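Local atomic coordinates of dipicolinate synthase subunit A (Bacillus halodurans, PDB entry 3D4O), a protein that probably forms part of dipicolinate synthase, an oxidoreductase thought to make the dipicolinic acid of bacterial spores with a nicotinamide dinucleotide. Residues D128-N133 and L163-M168; V181-R186 and A192-M197. All coordinates share one frame; numbering follows the deposited sequence.

How the contacts relate
Along the chain the contacts come in series: the loop of contact 1 is complete before that of contact 2 begins. Helix 127-148 leads into strand 157-161, and the turn after that strand starts helix 165-176, whose first turn comes back to the start of helix 127-148; this return is contact 1. Helix 165-176 then gives way to strand 180-185, and helix 188-196 folds back over that strand in contact 2, a much shorter loop. The centres of the two contacts lie about 15 Å apart within one Rossmann-like domain. They also touch directly, Met168 against Met197 and Arg193, and Leu163 against Arg193 and Val183, tying helices 127-148, 165-176 and 188-196 and strand 180-185 into one packed unit.

Contact 1: residues D128-N133 and L163-M168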
loop_
_atom_site.group_PDB
_atom_site.type_symbol
_atom_site.label_atom_id
_atom_site.label_comp_id
_atom_site.label_asym_id
_atom_site.label_seq_id
_atom_site.Cartn_x
_atom_site.Cartn_y
_atom_site.Cartn_z
ATOM N N ASP C 128 18.043 5.556 18.014
ATOM C CA ASP C 128 17.775 4.127 17.813
ATOM C C ASP C 128 16.295 3.854 17.660
ATOM O O ASP C 128 15.865 3.127 16.742
ATOM C CB ASP C 128 18.417 3.208 18.863
ATOM C CG ASP C 128 17.986 3.495 20.300
ATOM O OD1 ASP C 128 17.470 4.585 20.644
ATOM O OD2 ASP C 128 18.253 2.600 21.109
ATOM N N ILE C 129 15.512 4.449 18.540
ATOM C CA ILE C 129 14.062 4.237 18.522
ATOM C C ILE C 129 13.511 4.856 17.244
ATOM O O ILE C 129 12.706 4.262 16.519
ATOM C CB ILE C 129 13.363 4.861 19.742
ATOM C CG1 ILE C 129 13.811 4.184 21.046
ATOM C CG2 ILE C 129 11.849 4.749 19.605
ATOM C CD1 ILE C 129 13.593 2.679 21.039
ATOM N N ALA C 130 13.999 6.047 16.941
ATOM C CA ALA C 130 13.554 6.773 15.736
ATOM C C ALA C 130 13.847 5.917 14.485
ATOM O O ALA C 130 13.014 5.765 13.610
ATOM C CB ALA C 130 14.244 8.152 15.650
ATOM N N ILE C 131 15.042 5.322 14.441
ATOM C CA ILE C 131 15.435 4.471 13.305
ATOM C C ILE C 131 14.554 3.218 13.214
ATOM O O ILE C 131 14.048 2.879 12.144
ATOM C CB ILE C 131 16.925 4.141 13.307
ATOM C CG1 ILE C 131 17.717 5.376 12.886
ATOM C CG2 ILE C 131 17.238 2.991 12.324
ATOM C CD1 ILE C 131 19.236 5.292 13.149
ATOM N N TYR C 132 14.326 2.553 14.342
ATOM C CA TYR C 132 13.461 1.367 14.319
ATOM C C TYR C 132 12.072 1.746 13.827
ATOM O O TYR C 132 11.412 1.017 13.080
ATOM C CB TYR C 132 13.356 0.660 15.692
ATOM C CG TYR C 132 14.597 -0.102 16.027
ATOM C CD1 TYR C 132 15.027 -1.149 15.226
ATOM C CD2 TYR C 132 15.347 0.216 17.134
ATOM C CE1 TYR C 132 16.181 -1.844 15.530
ATOM C CE2 TYR C 132 16.488 -0.466 17.437
ATOM C CZ TYR C 132 16.909 -1.475 16.637
ATOM O OH TYR C 132 18.060 -2.132 16.983
ATOM N N ASN C 133 11.644 2.930 14.219
ATOM C CA ASN C 133 10.266 3.375 13.938
ATOM C C ASN C 133 10.097 3.817 12.480
ATOM O O ASN C 133 8.972 3.876 11.961
ATOM C CB ASN C 133 9.887 4.480 14.939
ATOM C CG ASN C 133 8.449 4.913 14.833
ATOM O OD1 ASN C 133 7.521 4.155 15.157
ATOM N ND2 ASN C 133 8.247 6.154 14.406
ATOM N N LEU C 163 17.353 13.443 4.090
ATOM C CA LEU C 163 17.995 12.169 4.268
ATOM C C LEU C 163 18.369 11.984 5.749
ATOM O O LEU C 163 19.474 11.555 6.114
ATOM C CB LEU C 163 19.168 11.943 3.336
ATOM C CG LEU C 163 19.506 10.446 3.319
ATOM C CD1 LEU C 163 18.796 9.685 2.155
ATOM C CD2 LEU C 163 20.970 10.261 3.211
ATOM N N GLY C 164 17.407 12.335 6.585
ATOM C CA GLY C 164 17.521 12.077 8.013
ATOM C C GLY C 164 17.175 10.620 8.309
ATOM O O GLY C 164 17.166 9.752 7.409
ATOM N N ARG C 165 16.830 10.369 9.564
ATOM C CA ARG C 165 16.577 8.998 10.039
ATOM C C ARG C 165 15.440 8.344 9.291
ATOM O O ARG C 165 15.479 7.156 8.981
ATOM C CB ARG C 165 16.339 8.970 11.562
ATOM C CG ARG C 165 17.554 9.509 12.382
ATOM C CD ARG C 165 17.225 9.908 13.818
ATOM N NE ARG C 165 16.038 10.762 13.903
ATOM C CZ ARG C 165 15.477 11.167 15.038
ATOM N NH1 ARG C 165 15.995 10.835 16.205
ATOM N NH2 ARG C 165 14.383 11.901 15.001
ATOM N N VAL C 166 14.433 9.120 8.941
ATOM C CA VAL C 166 13.297 8.522 8.275
ATOM C C VAL C 166 13.483 8.461 6.756
ATOM O O VAL C 166 13.156 7.460 6.078
ATOM C CB VAL C 166 12.030 9.309 8.547
ATOM C CG1 VAL C 166 10.869 8.734 7.713
ATOM C CG2 VAL C 166 11.715 9.296 10.085
ATOM N N GLY C 167 13.979 9.574 6.258
ATOM C CA GLY C 167 14.157 9.796 4.841
ATOM C C GLY C 167 15.036 8.725 4.266
ATOM O O GLY C 167 14.806 8.259 3.176
HETATM N N MSE C 168 16.047 8.337 5.029
HETATM C CA MSE C 168 16.968 7.315 4.571
HETATM C C MSE C 168 16.269 5.962 4.408
HETATM O O MSE C 168 16.559 5.212 3.482
HETATM C CB MSE C 168 18.164 7.189 5.499
HETATM C CG MSE C 168 18.939 5.920 5.216
HETATM SE SE MSE C 168 20.718 6.010 5.834
HETATM C CE MSE C 168 20.998 7.497 4.677
#
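With CG anti to its carbonyl carbon (chi1 -60°) and a bend at chi3 (-48°), the Arg165 side chain reaches from the first turn of helix 165-176 to helix 127-148 and lays its guanidinium against Ala130. Segment 163-168 is the turn and helix start that follow strand 157-161 in a Rossmann-like domain; Gly164 and Gly167 belong to a sequence that resembles the GxGxxG dinucleotide-binding motif. Ala130 CB stands over the centre of the guanidinium, 3.2 Å above its plane, and the short alanine side chain leaves the flat group free to come close to the helix. The polar rim is used elsewhere: NH1 forms a salt bridge with Asp127, just before segment 128-133, and a weak hydrogen bond to Met124 O. Arginine suits the place because its guanidinium can rest a face on a methyl group while its N-H bonds spread in the plane toward acceptors. Nearer the backbone of Arg165, Ile131 crosses its aliphatic part at about a right angle, its branched chain giving an apolar surface beside the arginine's methylenes. Elsewhere on helix 127-148, Ile129 packs on Ile280 and Leu281 of helix 274-289. At the crossing, Ile131 CG1 lies 4.1 Å from Arg165 CB.

Contact 2: residues V181-R186 and A192-M197; sequences VKVGAR and ARIAEM. With EDO (1,2-ethanediol), chain L.
In the beta-alpha-beta unit of strand 180-185, helix 188-196 and strand 200-203 of the Rossmann-like domain, one isoleucine joins the first strand to the helix. Ile194 points toward the strand, where Val183 and Ala185, two residues apart and so on the same face, receive it. CG1 of Ile194 is anti to the carbonyl carbon (chi1 -67°) and carries CD1 forward to 3.7 Å from Val183 CB. Ile194 CD1 also lies 3.6 Å from Val183 O and 4.3 Å from Ala185 CB. The other branch serves too: Ile194 CG2 comes within 4.1 Å of Val183 CG2. Two beta-branched residues thus meet between helix and sheet, while the small Ala185 leaves room for CD1. Replacing Ile194 by an alanine is likely to open a gap over Val183 and leave its methyls without their partner on the helix. On the helix's exposed side Arg193 NH1 makes a 2.8 Å salt bridge to Glu196 OE1. A 1,2-ethanediol, probably from the crystallisation liquor, gives a hydrogen bond from O1 to Met197 O (2.8 Å), apart from this packing. Strand and helix meet through apolar side chains, so the contact rests on burial and close fit rather than directional bonds.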
loop_
_atom_site.group_PDB
_atom_site.type_symbol
_atom_site.label_atom_id
_atom_site.label_comp_id
_atom_site.label_asym_id
_atom_site.label_seq_id
_atom_site.Cartn_x
_atom_site.Cartn_y
_atom_site.Cartn_z
ATOM N N VAL C 181 14.224 6.989 -7.832
ATOM C CA VAL C 181 14.235 7.818 -6.675
ATOM C C VAL C 181 15.274 8.899 -6.686
ATOM O O VAL C 181 16.442 8.686 -6.969
ATOM C CB VAL C 181 14.476 6.986 -5.407
ATOM C CG1 VAL C 181 14.600 7.910 -4.205
ATOM C CG2 VAL C 181 13.371 5.906 -5.195
ATOM N N LYS C 182 14.808 10.082 -6.361
ATOM C CA LYS C 182 15.720 11.209 -6.213
ATOM C C LYS C 182 15.494 11.738 -4.823
ATOM O O LYS C 182 14.384 11.705 -4.328
ATOM C CB LYS C 182 15.511 12.288 -7.271
ATOM C CG LYS C 182 14.133 12.880 -7.340
ATOM C CD LYS C 182 14.114 14.164 -8.212
ATOM C CE LYS C 182 14.356 13.900 -9.673
ATOM N NZ LYS C 182 14.318 15.136 -10.578
ATOM N N VAL C 183 16.580 12.132 -4.180
ATOM C CA VAL C 183 16.520 12.633 -2.818
ATOM C C VAL C 183 17.102 14.047 -2.737
ATOM O O VAL C 183 18.202 14.348 -3.224
ATOM C CB VAL C 183 17.222 11.681 -1.800
ATOM C CG1 VAL C 183 16.942 12.167 -0.321
ATOM C CG2 VAL C 183 16.766 10.214 -1.964
ATOM N N GLY C 184 16.320 14.913 -2.129
ATOM C CA GLY C 184 16.712 16.312 -1.920
ATOM C C GLY C 184 17.210 16.572 -0.516
ATOM O O GLY C 184 16.624 16.123 0.457
ATOM N N ALA C 185 18.332 17.268 -0.427
ATOM C CA ALA C 185 18.933 17.625 0.892
ATOM C C ALA C 185 19.906 18.762 0.726
ATOM O O ALA C 185 20.341 19.060 -0.358
ATOM C CB ALA C 185 19.650 16.416 1.518
ATOM N N ARG C 186 20.244 19.389 1.826
ATOM C CA ARG C 186 21.160 20.504 1.798
ATOM C C ARG C 186 22.645 20.138 2.038
ATOM O O ARG C 186 23.545 20.719 1.437
ATOM C CB ARG C 186 20.728 21.535 2.839
ATOM C CG ARG C 186 21.402 22.857 2.627
ATOM C CD ARG C 186 21.019 23.882 3.653
ATOM N NE ARG C 186 21.143 23.284 4.977
ATOM C CZ ARG C 186 22.297 23.059 5.605
ATOM N NH1 ARG C 186 23.465 23.389 5.054
ATOM N NH2 ARG C 186 22.271 22.502 6.804
ATOM N N ALA C 192 26.189 13.125 -0.899
ATOM C CA ALA C 192 27.193 12.112 -1.251
ATOM C C ALA C 192 26.610 10.738 -0.983
ATOM O O ALA C 192 26.739 9.826 -1.794
ATOM C CB ALA C 192 28.457 12.276 -0.456
ATOM N N ARG C 193 25.967 10.615 0.182
ATOM C CA ARG C 193 25.381 9.345 0.633
ATOM C C ARG C 193 24.286 8.884 -0.330
ATOM O O ARG C 193 24.188 7.702 -0.701
ATOM C CB ARG C 193 24.849 9.470 2.069
ATOM C CG ARG C 193 24.242 8.191 2.717
ATOM C CD ARG C 193 25.124 6.936 2.650
ATOM N NE ARG C 193 26.304 7.073 3.485
ATOM C CZ ARG C 193 27.375 6.320 3.372
ATOM N NH1 ARG C 193 27.445 5.429 2.413
ATOM N NH2 ARG C 193 28.406 6.536 4.156
ATOM N N ILE C 194 23.446 9.823 -0.722
ATOM C CA ILE C 194 22.365 9.534 -1.680
ATOM C C ILE C 194 22.937 8.896 -2.965
ATOM O O ILE C 194 22.396 7.957 -3.525
ATOM C CB ILE C 194 21.568 10.836 -2.060
ATOM C CG1 ILE C 194 20.783 11.370 -0.851
ATOM C CG2 ILE C 194 20.613 10.568 -3.247
ATOM C CD1 ILE C 194 20.538 12.910 -0.846
ATOM N N ALA C 195 24.047 9.438 -3.405
ATOM C CA ALA C 195 24.730 8.995 -4.625
ATOM C C ALA C 195 25.230 7.591 -4.379
ATOM O O ALA C 195 25.026 6.672 -5.193
ATOM C CB ALA C 195 25.900 9.905 -4.958
ATOM N N GLU C 196 25.899 7.445 -3.240
ATOM C CA GLU C 196 26.410 6.127 -2.852
ATOM C C GLU C 196 25.302 5.078 -2.788
ATOM O O GLU C 196 25.506 3.921 -3.062
ATOM C CB GLU C 196 27.163 6.178 -1.521
ATOM C CG GLU C 196 27.701 4.844 -1.065
ATOM C CD GLU C 196 26.666 4.014 -0.332
ATOM O OE1 GLU C 196 25.799 4.582 0.362
ATOM O OE2 GLU C 196 26.722 2.790 -0.442
HETATM N N MSE C 197 24.109 5.493 -2.431
HETATM C CA MSE C 197 22.978 4.570 -2.398
HETATM C C MSE C 197 22.355 4.320 -3.801
HETATM O O MSE C 197 21.366 3.603 -3.939
HETATM C CB MSE C 197 21.929 5.086 -1.407
HETATM C CG MSE C 197 22.446 5.101 0.023
HETATM SE SE MSE C 197 21.237 5.968 1.298
HETATM C CE MSE C 197 19.775 4.681 1.175
HETATM C C1 EDO L . 18.998 2.148 -2.494
HETATM O O1 EDO L . 20.321 1.961 -1.982
HETATM C C2 EDO L . 18.478 0.831 -3.076
HETATM O O2 EDO L . 17.354 0.427 -2.306
#